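Local coordinates for calcium homeostasis modulator protein 5 (Homo sapiens, PDB 7D60) that assembles into undecameric large-pore channels whose gating and ion conductance are likely regulated by membrane lipids, at residues T27-C41 / M113-C127. Sequence-based numbering, arbitrary orientation.
Sequences TVGSERLFSVVAFKC and MWLSVALLNGTFYEC. With PA8 (1,2-dioctanoyl-sn-glycero-3-phosphate), chain P; PA8 (1,2-dioctanoyl-sn-glycero-3-phosphate), chain B.
Glu31 reaches from S1 into S3 as a knob among Trp114, Val117, Ala118 and Phe124. Its CB lies 3.8 Å from Trp114 CZ3, and CG, placed anti to the backbone N (chi1 -160°), stays beside the same indole and faces the methyl of Ala118. A bend at chi2 then swings the carboxylate toward Asn121: OE1 nears Asn121 CB, while OE2 takes a weak hydrogen bond from Asn121 ND2 (3.0 Å, 125°) and lies 3.6 Å from Phe124 CE1. On the lipid side, Arg32 curls back through bends at chi2 and chi3, bringing NH1 2.8 Å from Asn121 OD1, at an angle too poor for a hydrogen bond; ester oxygen O7 of a bound phosphatidic acid (PA8, chain P) lies over one guanidinium face, 2.9 Å from NE. Arg32, Asn121 and Gln176 line this lipid's pocket. With an alanine here in place of Arg32, the ester would probably lose its basic neighbour and a gap would open beside Asn121 OD1. Toward the extracellular end, the edge of Phe124 meets the face of Phe39 in a T-shaped pair (centroids 4.8 Å apart), Cys127 CB abuts that ring's edge, and the Cys41–Cys127 disulfide ties the loop after S1 to helix 123-130. Helix segments 27-38 and 113-120 cross at -49°, their axes 9.5 Å apart; helix 47-68 adds Tyr50 and Phe54 around Phe39, while helix 168-203 packs against Ser116 and Tyr125.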
loop_
_atom_site.group_PDB
_atom_site.type_symbol
_atom_site.label_atom_id
_atom_site.label_comp_id
_atom_site.label_asym_id
_atom_site.label_seq_id
_atom_site.Cartn_x
_atom_site.Cartn_y
_atom_site.Cartn_z
ATOM N N THR A 27 18.375 -30.889 8.725
ATOM C CA THR A 27 19.623 -31.605 8.488
ATOM C C THR A 27 20.169 -31.330 7.092
ATOM O O THR A 27 21.388 -31.250 6.908
ATOM C CB THR A 27 19.399 -33.101 8.702
ATOM O OG1 THR A 27 18.766 -33.303 9.969
ATOM C CG2 THR A 27 20.700 -33.852 8.707
ATOM N N VAL A 28 19.287 -31.159 6.109
ATOM C CA VAL A 28 19.724 -30.852 4.750
ATOM C C VAL A 28 20.285 -29.438 4.680
ATOM O O VAL A 28 21.362 -29.206 4.118
ATOM C CB VAL A 28 18.562 -31.060 3.762
ATOM C CG1 VAL A 28 18.843 -30.398 2.428
ATOM C CG2 VAL A 28 18.298 -32.541 3.571
ATOM N N GLY A 29 19.585 -28.477 5.285
ATOM C CA GLY A 29 20.031 -27.095 5.258
ATOM C C GLY A 29 21.260 -26.816 6.096
ATOM O O GLY A 29 21.916 -25.793 5.889
ATOM N N SER A 30 21.584 -27.695 7.038
ATOM C CA SER A 30 22.787 -27.538 7.843
ATOM C C SER A 30 24.003 -28.180 7.198
ATOM O O SER A 30 25.131 -27.761 7.469
ATOM C CB SER A 30 22.577 -28.137 9.233
ATOM O OG SER A 30 23.766 -28.088 9.996
ATOM N N GLU A 31 23.798 -29.191 6.357
ATOM C CA GLU A 31 24.909 -29.797 5.641
ATOM C C GLU A 31 25.368 -28.931 4.478
ATOM O O GLU A 31 26.558 -28.924 4.150
ATOM C CB GLU A 31 24.514 -31.185 5.142
ATOM C CG GLU A 31 25.688 -32.079 4.814
ATOM C CD GLU A 31 26.101 -31.983 3.359
ATOM O OE1 GLU A 31 25.279 -31.533 2.534
ATOM O OE2 GLU A 31 27.250 -32.348 3.040
ATOM N N ARG A 32 24.450 -28.197 3.848
ATOM C CA ARG A 32 24.836 -27.293 2.775
ATOM C C ARG A 32 25.538 -26.051 3.292
ATOM O O ARG A 32 26.213 -25.371 2.518
ATOM C CB ARG A 32 23.613 -26.886 1.959
ATOM C CG ARG A 32 22.862 -28.057 1.384
ATOM C CD ARG A 32 23.747 -28.842 0.454
ATOM N NE ARG A 32 24.305 -27.992 -0.589
ATOM C CZ ARG A 32 25.566 -28.042 -0.999
ATOM N NH1 ARG A 32 26.409 -28.906 -0.455
ATOM N NH2 ARG A 32 25.985 -27.228 -1.957
ATOM N N LEU A 33 25.385 -25.732 4.573
ATOM C CA LEU A 33 26.104 -24.607 5.148
ATOM C C LEU A 33 27.520 -24.997 5.545
ATOM O O LEU A 33 28.411 -24.146 5.558
ATOM C CB LEU A 33 25.322 -24.062 6.346
ATOM C CG LEU A 33 25.731 -22.747 7.009
ATOM C CD1 LEU A 33 24.497 -21.941 7.342
ATOM C CD2 LEU A 33 26.526 -23.010 8.274
ATOM N N PHE A 34 27.750 -26.271 5.857
ATOM C CA PHE A 34 29.087 -26.713 6.230
ATOM C C PHE A 34 29.953 -27.003 5.017
ATOM O O PHE A 34 31.158 -26.742 5.049
ATOM C CB PHE A 34 29.006 -27.960 7.107
ATOM C CG PHE A 34 28.983 -27.666 8.571
ATOM C CD1 PHE A 34 30.137 -27.291 9.232
ATOM C CD2 PHE A 34 27.805 -27.763 9.290
ATOM C CE1 PHE A 34 30.117 -27.015 10.584
ATOM C CE2 PHE A 34 27.777 -27.491 10.640
ATOM C CZ PHE A 34 28.935 -27.116 11.287
ATOM N N SER A 35 29.368 -27.534 3.950
ATOM C CA SER A 35 30.131 -27.917 2.773
ATOM C C SER A 35 30.440 -26.747 1.854
ATOM O O SER A 35 31.393 -26.825 1.072
ATOM C CB SER A 35 29.377 -28.987 1.985
ATOM O OG SER A 35 28.420 -28.392 1.134
ATOM N N VAL A 36 29.665 -25.672 1.926
ATOM C CA VAL A 36 29.890 -24.511 1.076
ATOM C C VAL A 36 30.786 -23.489 1.761
ATOM O O VAL A 36 31.742 -22.983 1.169
ATOM C CB VAL A 36 28.529 -23.904 0.667
ATOM C CG1 VAL A 36 28.662 -22.454 0.232
ATOM C CG2 VAL A 36 27.896 -24.734 -0.435
ATOM N N VAL A 37 30.523 -23.207 3.030
ATOM C CA VAL A 37 31.128 -22.060 3.695
ATOM C C VAL A 37 32.378 -22.454 4.474
ATOM O O VAL A 37 33.368 -21.720 4.490
ATOM C CB VAL A 37 30.074 -21.388 4.598
ATOM C CG1 VAL A 37 30.598 -20.108 5.169
ATOM C CG2 VAL A 37 28.806 -21.126 3.811
ATOM N N ALA A 38 32.382 -23.624 5.110
ATOM C CA ALA A 38 33.472 -23.990 6.007
ATOM C C ALA A 38 34.405 -25.052 5.446
ATOM O O ALA A 38 35.604 -25.014 5.722
ATOM C CB ALA A 38 32.910 -24.475 7.344
ATOM N N PHE A 39 33.896 -26.007 4.679
ATOM C CA PHE A 39 34.714 -27.119 4.214
ATOM C C PHE A 39 35.549 -26.684 3.020
ATOM O O PHE A 39 35.014 -26.190 2.024
ATOM C CB PHE A 39 33.835 -28.311 3.846
ATOM C CG PHE A 39 34.592 -29.590 3.633
ATOM C CD1 PHE A 39 34.958 -29.994 2.363
ATOM C CD2 PHE A 39 34.920 -30.399 4.701
ATOM C CE1 PHE A 39 35.645 -31.169 2.168
ATOM C CE2 PHE A 39 35.598 -31.581 4.506
ATOM C CZ PHE A 39 35.965 -31.961 3.241
ATOM N N LYS A 40 36.861 -26.863 3.124
ATOM C CA LYS A 40 37.758 -26.757 1.982
ATOM C C LYS A 40 38.904 -27.730 2.195
ATOM O O LYS A 40 39.697 -27.579 3.127
ATOM C CB LYS A 40 38.247 -25.318 1.770
ATOM C CG LYS A 40 38.654 -24.554 3.014
ATOM C CD LYS A 40 38.958 -23.111 2.674
ATOM C CE LYS A 40 37.682 -22.352 2.351
ATOM N NZ LYS A 40 36.795 -22.216 3.540
ATOM N N CYS A 41 38.962 -28.732 1.352
ATOM C CA CYS A 41 39.844 -29.876 1.494
ATOM C C CYS A 41 41.292 -29.459 1.258
ATOM O O CYS A 41 41.584 -28.759 0.288
ATOM C CB CYS A 41 39.435 -30.968 0.499
ATOM S SG CYS A 41 40.286 -32.568 0.571
ATOM N N MET A 113 20.259 -39.623 9.792
ATOM C CA MET A 113 19.847 -38.633 8.809
ATOM C C MET A 113 20.953 -37.642 8.473
ATOM O O MET A 113 20.884 -36.995 7.428
ATOM C CB MET A 113 18.615 -37.877 9.299
ATOM C CG MET A 113 17.346 -38.709 9.308
ATOM S SD MET A 113 15.825 -37.745 9.263
ATOM C CE MET A 113 16.316 -36.294 10.177
ATOM N N TRP A 114 21.961 -37.497 9.333
ATOM C CA TRP A 114 23.107 -36.668 8.982
ATOM C C TRP A 114 24.038 -37.403 8.032
ATOM O O TRP A 114 24.512 -36.825 7.053
ATOM C CB TRP A 114 23.863 -36.238 10.239
ATOM C CG TRP A 114 25.240 -35.726 9.952
ATOM C CD1 TRP A 114 26.414 -36.404 10.082
ATOM C CD2 TRP A 114 25.582 -34.428 9.472
ATOM N NE1 TRP A 114 27.460 -35.613 9.709
ATOM C CE2 TRP A 114 26.976 -34.391 9.331
ATOM C CE3 TRP A 114 24.842 -33.291 9.148
ATOM C CZ2 TRP A 114 27.646 -33.265 8.885
ATOM C CZ3 TRP A 114 25.506 -32.177 8.706
ATOM C CH2 TRP A 114 26.896 -32.169 8.579
ATOM N N LEU A 115 24.310 -38.677 8.310
ATOM C CA LEU A 115 25.242 -39.463 7.516
ATOM C C LEU A 115 24.740 -39.736 6.109
ATOM O O LEU A 115 25.547 -40.026 5.226
ATOM C CB LEU A 115 25.519 -40.787 8.212
ATOM C CG LEU A 115 26.709 -40.833 9.150
ATOM C CD1 LEU A 115 26.609 -42.045 10.037
ATOM C CD2 LEU A 115 27.979 -40.877 8.339
ATOM N N SER A 116 23.436 -39.658 5.880
ATOM C CA SER A 116 22.872 -39.903 4.565
ATOM C C SER A 116 22.899 -38.667 3.684
ATOM O O SER A 116 23.192 -38.770 2.494
ATOM C CB SER A 116 21.441 -40.405 4.708
ATOM O OG SER A 116 21.414 -41.644 5.380
ATOM N N VAL A 117 22.587 -37.501 4.242
ATOM C CA VAL A 117 22.656 -36.265 3.475
ATOM C C VAL A 117 24.106 -35.881 3.210
ATOM O O VAL A 117 24.424 -35.310 2.162
ATOM C CB VAL A 117 21.876 -35.162 4.218
ATOM C CG1 VAL A 117 21.877 -33.850 3.458
ATOM C CG2 VAL A 117 20.454 -35.607 4.441
ATOM N N ALA A 118 25.015 -36.222 4.122
ATOM C CA ALA A 118 26.425 -35.928 3.905
ATOM C C ALA A 118 27.044 -36.849 2.864
ATOM O O ALA A 118 28.012 -36.464 2.203
ATOM C CB ALA A 118 27.191 -36.027 5.220
ATOM N N LEU A 119 26.515 -38.057 2.702
ATOM C CA LEU A 119 27.012 -38.969 1.684
ATOM C C LEU A 119 26.341 -38.777 0.331
ATOM O O LEU A 119 26.914 -39.176 -0.685
ATOM C CB LEU A 119 26.833 -40.416 2.132
ATOM C CG LEU A 119 27.881 -40.998 3.070
ATOM C CD1 LEU A 119 27.436 -42.350 3.554
ATOM C CD2 LEU A 119 29.220 -41.105 2.400
ATOM N N LEU A 120 25.151 -38.185 0.286
ATOM C CA LEU A 120 24.515 -37.859 -0.981
ATOM C C LEU A 120 25.043 -36.567 -1.583
ATOM O O LEU A 120 24.757 -36.281 -2.747
ATOM C CB LEU A 120 23.000 -37.745 -0.811
ATOM C CG LEU A 120 22.169 -39.019 -0.666
ATOM C CD1 LEU A 120 20.700 -38.680 -0.733
ATOM C CD2 LEU A 120 22.528 -40.033 -1.716
ATOM N N ASN A 121 25.783 -35.779 -0.817
ATOM C CA ASN A 121 26.483 -34.590 -1.286
ATOM C C ASN A 121 27.956 -34.939 -1.117
ATOM O O ASN A 121 28.550 -34.687 -0.066
ATOM C CB ASN A 121 26.060 -33.359 -0.482
ATOM C CG ASN A 121 26.949 -32.159 -0.724
ATOM O OD1 ASN A 121 26.741 -31.399 -1.664
ATOM N ND2 ASN A 121 27.942 -31.979 0.134
ATOM N N GLY A 122 28.544 -35.542 -2.145
ATOM C CA GLY A 122 29.764 -36.303 -1.961
ATOM C C GLY A 122 31.070 -35.549 -1.820
ATOM O O GLY A 122 32.066 -35.936 -2.432
ATOM N N THR A 123 31.102 -34.503 -0.997
ATOM C CA THR A 123 32.333 -33.751 -0.808
ATOM C C THR A 123 33.172 -34.263 0.352
ATOM O O THR A 123 34.401 -34.173 0.293
ATOM C CB THR A 123 32.026 -32.272 -0.583
ATOM O OG1 THR A 123 31.296 -32.116 0.634
ATOM C CG2 THR A 123 31.192 -31.734 -1.718
ATOM N N PHE A 124 32.552 -34.807 1.400
ATOM C CA PHE A 124 33.329 -35.301 2.529
ATOM C C PHE A 124 33.979 -36.639 2.224
ATOM O O PHE A 124 35.052 -36.935 2.753
ATOM C CB PHE A 124 32.461 -35.439 3.784
ATOM C CG PHE A 124 31.782 -34.170 4.220
ATOM C CD1 PHE A 124 30.565 -34.226 4.868
ATOM C CD2 PHE A 124 32.353 -32.935 4.005
ATOM C CE1 PHE A 124 29.927 -33.078 5.277
ATOM C CE2 PHE A 124 31.712 -31.783 4.409
ATOM C CZ PHE A 124 30.501 -31.857 5.046
ATOM N N TYR A 125 33.348 -37.459 1.387
ATOM C CA TYR A 125 33.919 -38.751 1.027
ATOM C C TYR A 125 35.019 -38.606 -0.009
ATOM O O TYR A 125 35.958 -39.405 -0.020
ATOM C CB TYR A 125 32.814 -39.675 0.511
ATOM C CG TYR A 125 33.241 -41.057 0.052
ATOM C CD1 TYR A 125 33.293 -42.115 0.942
ATOM C CD2 TYR A 125 33.550 -41.313 -1.283
ATOM C CE1 TYR A 125 33.668 -43.372 0.528
ATOM C CE2 TYR A 125 33.922 -42.561 -1.702
ATOM C CZ TYR A 125 33.978 -43.586 -0.794
ATOM O OH TYR A 125 34.348 -44.836 -1.214
ATOM N N GLU A 126 34.906 -37.612 -0.888
ATOM C CA GLU A 126 35.913 -37.392 -1.917
ATOM C C GLU A 126 37.237 -36.942 -1.310
ATOM O O GLU A 126 38.308 -37.364 -1.759
ATOM C CB GLU A 126 35.376 -36.374 -2.922
ATOM C CG GLU A 126 36.399 -35.697 -3.798
ATOM C CD GLU A 126 35.784 -34.608 -4.650
ATOM O OE1 GLU A 126 34.563 -34.670 -4.899
ATOM O OE2 GLU A 126 36.515 -33.690 -5.070
ATOM N N CYS A 127 37.177 -36.114 -0.264
ATOM C CA CYS A 127 38.383 -35.707 0.450
ATOM C C CYS A 127 38.988 -36.869 1.231
ATOM O O CYS A 127 40.211 -37.013 1.280
ATOM C CB CYS A 127 38.055 -34.535 1.377
ATOM S SG CYS A 127 39.454 -33.633 2.097
HETATM O O1 PA8 P . 25.691 -30.377 -7.178
HETATM O O2 PA8 P . 26.262 -32.170 -5.577
HETATM P P1 PA8 P . 25.975 -30.696 -5.732
HETATM O O3 PA8 P . 27.173 -29.899 -5.278
HETATM O O4 PA8 P . 24.664 -30.299 -4.816
HETATM C C1 PA8 P . 24.215 -31.235 -3.878
HETATM C C2 PA8 P . 22.868 -30.787 -3.307
HETATM C C3 PA8 P . 22.389 -31.851 -2.320
HETATM O O5 PA8 P . 21.019 -32.105 -2.493
HETATM C C4 PA8 P . 20.478 -32.977 -1.535
HETATM O O6 PA8 P . 21.176 -33.480 -0.721
HETATM C C5 PA8 P . 18.986 -33.300 -1.523
HETATM C C6 PA8 P . 18.712 -34.594 -0.758
HETATM C C7 PA8 P . 17.312 -34.648 -0.157
HETATM O O7 PA8 P . 23.024 -29.565 -2.640
HETATM C C12 PA8 P . 22.479 -28.431 -3.262
HETATM O O8 PA8 P . 22.971 -27.996 -4.248
HETATM C C13 PA8 P . 21.269 -27.727 -2.650
HETATM C C14 PA8 P . 19.945 -28.384 -3.027
HETATM C C15 PA8 P . 19.228 -28.974 -1.815
HETATM C C16 PA8 P . 17.759 -29.269 -2.108
HETATM C C17 PA8 P . 16.854 -28.061 -1.883
HETATM C C18 PA8 P . 15.892 -28.273 -0.717
HETATM O O1 PA8 B . 35.215 -19.367 4.407
HETATM O O2 PA8 B . 36.221 -20.022 6.566
HETATM P P1 PA8 B . 35.454 -18.946 5.835
HETATM O O3 PA8 B . 36.252 -17.666 5.843
HETATM O O4 PA8 B . 34.007 -18.706 6.585
HETATM C C1 PA8 B . 33.827 -19.271 7.852
HETATM C C2 PA8 B . 32.362 -19.140 8.271
HETATM C C3 PA8 B . 32.192 -19.804 9.637
HETATM O O5 PA8 B . 31.020 -20.574 9.671
HETATM C C4 PA8 B . 30.729 -21.112 10.935
HETATM O O6 PA8 B . 31.478 -20.955 11.839
HETATM C C5 PA8 B . 29.449 -21.908 11.174
HETATM C C6 PA8 B . 29.572 -22.782 12.420
HETATM C C7 PA8 B . 28.229 -23.082 13.077
HETATM O O7 PA8 B . 32.018 -17.786 8.362
HETATM C C12 PA8 B . 31.173 -17.278 7.363
HETATM O O8 PA8 B . 31.573 -17.139 6.257
HETATM C C13 PA8 B . 29.741 -16.867 7.703
HETATM C C14 PA8 B . 28.771 -18.043 7.716
HETATM C C15 PA8 B . 28.194 -18.302 9.106
HETATM C C16 PA8 B . 26.955 -19.192 9.054
HETATM C C17 PA8 B . 25.668 -18.404 8.816
HETATM C C18 PA8 B . 24.736 -18.451 10.024
#